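Local coordinates for protein kcn28 (Kitasatospora, PDB 6J31) that belongs to the GT-B structural superfamily, with two Rossmann-like domains each built on a parallel beta sheet, at residues 53-58 with 94-99. Numbering follows the deposited sequence.
Sequences ELVPYT and AAYEED
V55 meets A95 and Y96 through van der Waals contacts, one methyl to each. V55 CG1 lies 3.6 Å from A95 CB, while V55 CG2 comes 3.7 Å from Y96 OH and 4.3 Å from Y96 CZ, reaching the phenol end of the ring at an oblique angle. The valine torsion accounts for this division: with CG1 anti to the backbone N (chi1 176°) and CG2 anti to the carbonyl carbon, the two branches spread over two successive residues, A95 and Y96. The contact is small, burying 119 Å² in total, and the nearest CA atoms, those of V55 and A95, stand 7.4 Å apart.

No hydrogen bond joins the segments. The Y96 hydroxyl is instead hydrogen-bonded to T36 OG1 on the adjacent strand 34-39, which fixes the end of the ring that V55 touches. From Y96 to D99 the chain makes a type I beta turn, with D99 N bonded to Y96 O at 3.1 Å, and D99 O lies in plane at the Y96 ring edge. E53 OE2 and D99 OD2 remain 5.4 Å apart; R34, salt-bridged to D99 and weakly paired with E53, probably offsets their like charges.

Strand 53-56 is an outermost strand of the seven-stranded parallel sheet, in a Rossmann-like domain. Helix 74-96 meets it through A95 and Y96, while M88 and Q91 of the same helix lie against Y57. The chemistry implies a small contact without directional bonds, in which T36 sets the ring end and V55 packs against it.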
ATOM      1  N   GLU A  53       8.010  -0.069 -20.744  1.00 32.97           N
ATOM      2  CA  GLU A  53       9.359  -0.528 -21.035  1.00 35.06           C
ATOM      3  C   GLU A  53      10.113  -0.687 -19.719  1.00 32.49           C
ATOM      4  O   GLU A  53      10.311   0.294 -18.993  1.00 32.19           O
ATOM      5  CB  GLU A  53      10.031   0.494 -21.947  1.00 41.21           C
ATOM      6  CG  GLU A  53      11.142   0.005 -22.843  1.00 45.89           C
ATOM      7  CD  GLU A  53      11.627   1.118 -23.764  1.00 50.76           C
ATOM      8  OE1 GLU A  53      10.773   1.803 -24.376  1.00 49.18           O
ATOM      9  OE2 GLU A  53      12.857   1.318 -23.864  1.00 56.33           O
ATOM     10  N   LEU A  54      10.513  -1.915 -19.394  1.00 30.99           N
ATOM     11  CA  LEU A  54      11.245  -2.152 -18.156  1.00 29.59           C
ATOM     12  C   LEU A  54      12.657  -1.583 -18.241  1.00 30.25           C
ATOM     13  O   LEU A  54      13.417  -1.894 -19.163  1.00 32.95           O
ATOM     14  CB  LEU A  54      11.306  -3.642 -17.835  1.00 28.44           C
ATOM     15  CG  LEU A  54      12.302  -4.001 -16.726  1.00 28.05           C
ATOM     16  CD1 LEU A  54      11.870  -3.460 -15.370  1.00 26.36           C
ATOM     17  CD2 LEU A  54      12.522  -5.512 -16.659  1.00 29.89           C
ATOM     18  N   VAL A  55      13.008  -0.759 -17.262  1.00 29.53           N
ATOM     19  CA  VAL A  55      14.349  -0.201 -17.136  1.00 27.53           C
ATOM     20  C   VAL A  55      14.949  -0.794 -15.867  1.00 28.45           C
ATOM     21  O   VAL A  55      14.643  -0.324 -14.765  1.00 32.14           O
ATOM     22  CB  VAL A  55      14.312   1.336 -17.103  1.00 27.28           C
ATOM     23  CG1 VAL A  55      15.701   1.918 -16.879  1.00 25.87           C
ATOM     24  CG2 VAL A  55      13.698   1.873 -18.384  1.00 24.64           C
ATOM     25  N   PRO A  56      15.773  -1.834 -15.961  1.00 28.42           N
ATOM     26  CA  PRO A  56      16.230  -2.517 -14.746  1.00 27.98           C
ATOM     27  C   PRO A  56      17.292  -1.728 -14.000  1.00 29.56           C
ATOM     28  O   PRO A  56      18.157  -1.085 -14.595  1.00 30.74           O
ATOM     29  CB  PRO A  56      16.800  -3.837 -15.280  1.00 28.12           C
ATOM     30  CG  PRO A  56      17.300  -3.478 -16.651  1.00 28.29           C
ATOM     31  CD  PRO A  56      16.303  -2.468 -17.185  1.00 27.73           C
ATOM     32  N   TYR A  57      17.185  -1.753 -12.675  1.00 30.21           N
ATOM     33  CA  TYR A  57      18.229  -1.268 -11.788  1.00 31.18           C
ATOM     34  C   TYR A  57      18.268  -2.193 -10.584  1.00 31.31           C
ATOM     35  O   TYR A  57      17.275  -2.843 -10.247  1.00 31.00           O
ATOM     36  CB  TYR A  57      18.006   0.198 -11.364  1.00 30.20           C
ATOM     37  CG  TYR A  57      16.982   0.399 -10.264  1.00 29.01           C
ATOM     38  CD1 TYR A  57      17.331   0.261  -8.923  1.00 28.65           C
ATOM     39  CD2 TYR A  57      15.665   0.730 -10.565  1.00 28.33           C
ATOM     40  CE1 TYR A  57      16.399   0.438  -7.917  1.00 28.05           C
ATOM     41  CE2 TYR A  57      14.726   0.913  -9.558  1.00 27.91           C
ATOM     42  CZ  TYR A  57      15.101   0.764  -8.237  1.00 27.14           C
ATOM     43  OH  TYR A  57      14.186   0.939  -7.222  1.00 25.79           O
ATOM     44  N   THR A  58      19.421  -2.238  -9.924  1.00 31.92           N
ATOM     45  CA  THR A  58      19.625  -3.127  -8.789  1.00 34.28           C
ATOM     46  C   THR A  58      19.200  -2.420  -7.509  1.00 31.79           C
ATOM     47  O   THR A  58      19.771  -1.390  -7.137  1.00 31.64           O
ATOM     48  CB  THR A  58      21.082  -3.577  -8.701  1.00 39.86           C
ATOM     49  OG1 THR A  58      21.422  -4.306  -9.886  1.00 48.94           O
ATOM     50  CG2 THR A  58      21.301  -4.464  -7.479  1.00 36.77           C
ATOM     51  N   ALA A  94      22.357   6.921 -15.289  1.00 30.96           N
ATOM     52  CA  ALA A  94      22.959   6.231 -16.426  1.00 30.82           C
ATOM     53  C   ALA A  94      21.904   5.793 -17.436  1.00 30.35           C
ATOM     54  O   ALA A  94      22.112   5.906 -18.651  1.00 30.85           O
ATOM     55  CB  ALA A  94      23.769   5.032 -15.934  1.00 30.30           C
ATOM     56  N   ALA A  95      20.769   5.285 -16.956  1.00 28.39           N
ATOM     57  CA  ALA A  95      19.746   4.776 -17.864  1.00 30.00           C
ATOM     58  C   ALA A  95      19.101   5.893 -18.683  1.00 29.54           C
ATOM     59  O   ALA A  95      18.798   5.701 -19.866  1.00 28.83           O
ATOM     60  CB  ALA A  95      18.686   4.006 -17.079  1.00 31.02           C
ATOM     61  N   TYR A  96      18.872   7.061 -18.079  1.00 28.77           N
ATOM     62  CA  TYR A  96      18.085   8.110 -18.716  1.00 28.57           C
ATOM     63  C   TYR A  96      18.910   9.275 -19.245  1.00 30.59           C
ATOM     64  O   TYR A  96      18.330  10.212 -19.804  1.00 29.81           O
ATOM     65  CB  TYR A  96      17.033   8.642 -17.735  1.00 28.41           C
ATOM     66  CG  TYR A  96      15.875   7.698 -17.509  1.00 27.51           C
ATOM     67  CD1 TYR A  96      14.880   7.548 -18.467  1.00 25.56           C
ATOM     68  CD2 TYR A  96      15.784   6.948 -16.344  1.00 27.24           C
ATOM     69  CE1 TYR A  96      13.819   6.689 -18.264  1.00 25.32           C
ATOM     70  CE2 TYR A  96      14.731   6.084 -16.134  1.00 25.97           C
ATOM     71  CZ  TYR A  96      13.749   5.957 -17.097  1.00 25.51           C
ATOM     72  OH  TYR A  96      12.696   5.095 -16.890  1.00 25.73           O
ATOM     73  N   GLU A  97      20.242   9.221 -19.131  1.00 35.40           N
ATOM     74  CA  GLU A  97      21.080  10.365 -19.492  1.00 39.58           C
ATOM     75  C   GLU A  97      20.844  10.809 -20.927  1.00 40.97           C
ATOM     76  O   GLU A  97      20.741  12.009 -21.208  1.00 39.33           O
ATOM     77  CB  GLU A  97      22.553  10.009 -19.298  1.00 42.46           C
ATOM     78  CG  GLU A  97      23.525  11.070 -19.784  1.00 44.12           C
ATOM     79  CD  GLU A  97      23.500  12.322 -18.933  1.00 45.33           C
ATOM     80  OE1 GLU A  97      23.603  12.200 -17.693  1.00 44.90           O
ATOM     81  OE2 GLU A  97      23.394  13.427 -19.505  1.00 46.29           O
ATOM     82  N   GLU A  98      20.758   9.853 -21.845  1.00 43.84           N
ATOM     83  CA  GLU A  98      20.607  10.117 -23.265  1.00 47.57           C
ATOM     84  C   GLU A  98      19.170   9.921 -23.734  1.00 43.86           C
ATOM     85  O   GLU A  98      18.905  10.002 -24.937  1.00 40.95           O
ATOM     86  CB  GLU A  98      21.530   9.174 -24.042  1.00 55.71           C
ATOM     87  CG  GLU A  98      22.994   9.192 -23.590  1.00 63.45           C
ATOM     88  CD  GLU A  98      23.891  10.094 -24.408  1.00 71.50           C
ATOM     89  OE1 GLU A  98      24.045  11.282 -24.052  1.00 75.60           O
ATOM     90  OE2 GLU A  98      24.460   9.595 -25.402  1.00 74.45           O
ATOM     91  N   ASP A  99      18.251   9.632 -22.818  1.00 43.96           N
ATOM     92  CA  ASP A  99      16.857   9.336 -23.137  1.00 42.93           C
ATOM     93  C   ASP A  99      15.948   9.981 -22.096  1.00 38.45           C
ATOM     94  O   ASP A  99      15.102   9.329 -21.482  1.00 36.45           O
ATOM     95  CB  ASP A  99      16.640   7.824 -23.197  1.00 47.00           C
ATOM     96  CG  ASP A  99      15.454   7.433 -24.052  1.00 50.14           C
ATOM     97  OD1 ASP A  99      14.865   8.317 -24.705  1.00 53.24           O
ATOM     98  OD2 ASP A  99      15.108   6.234 -24.066  1.00 53.91           O
TER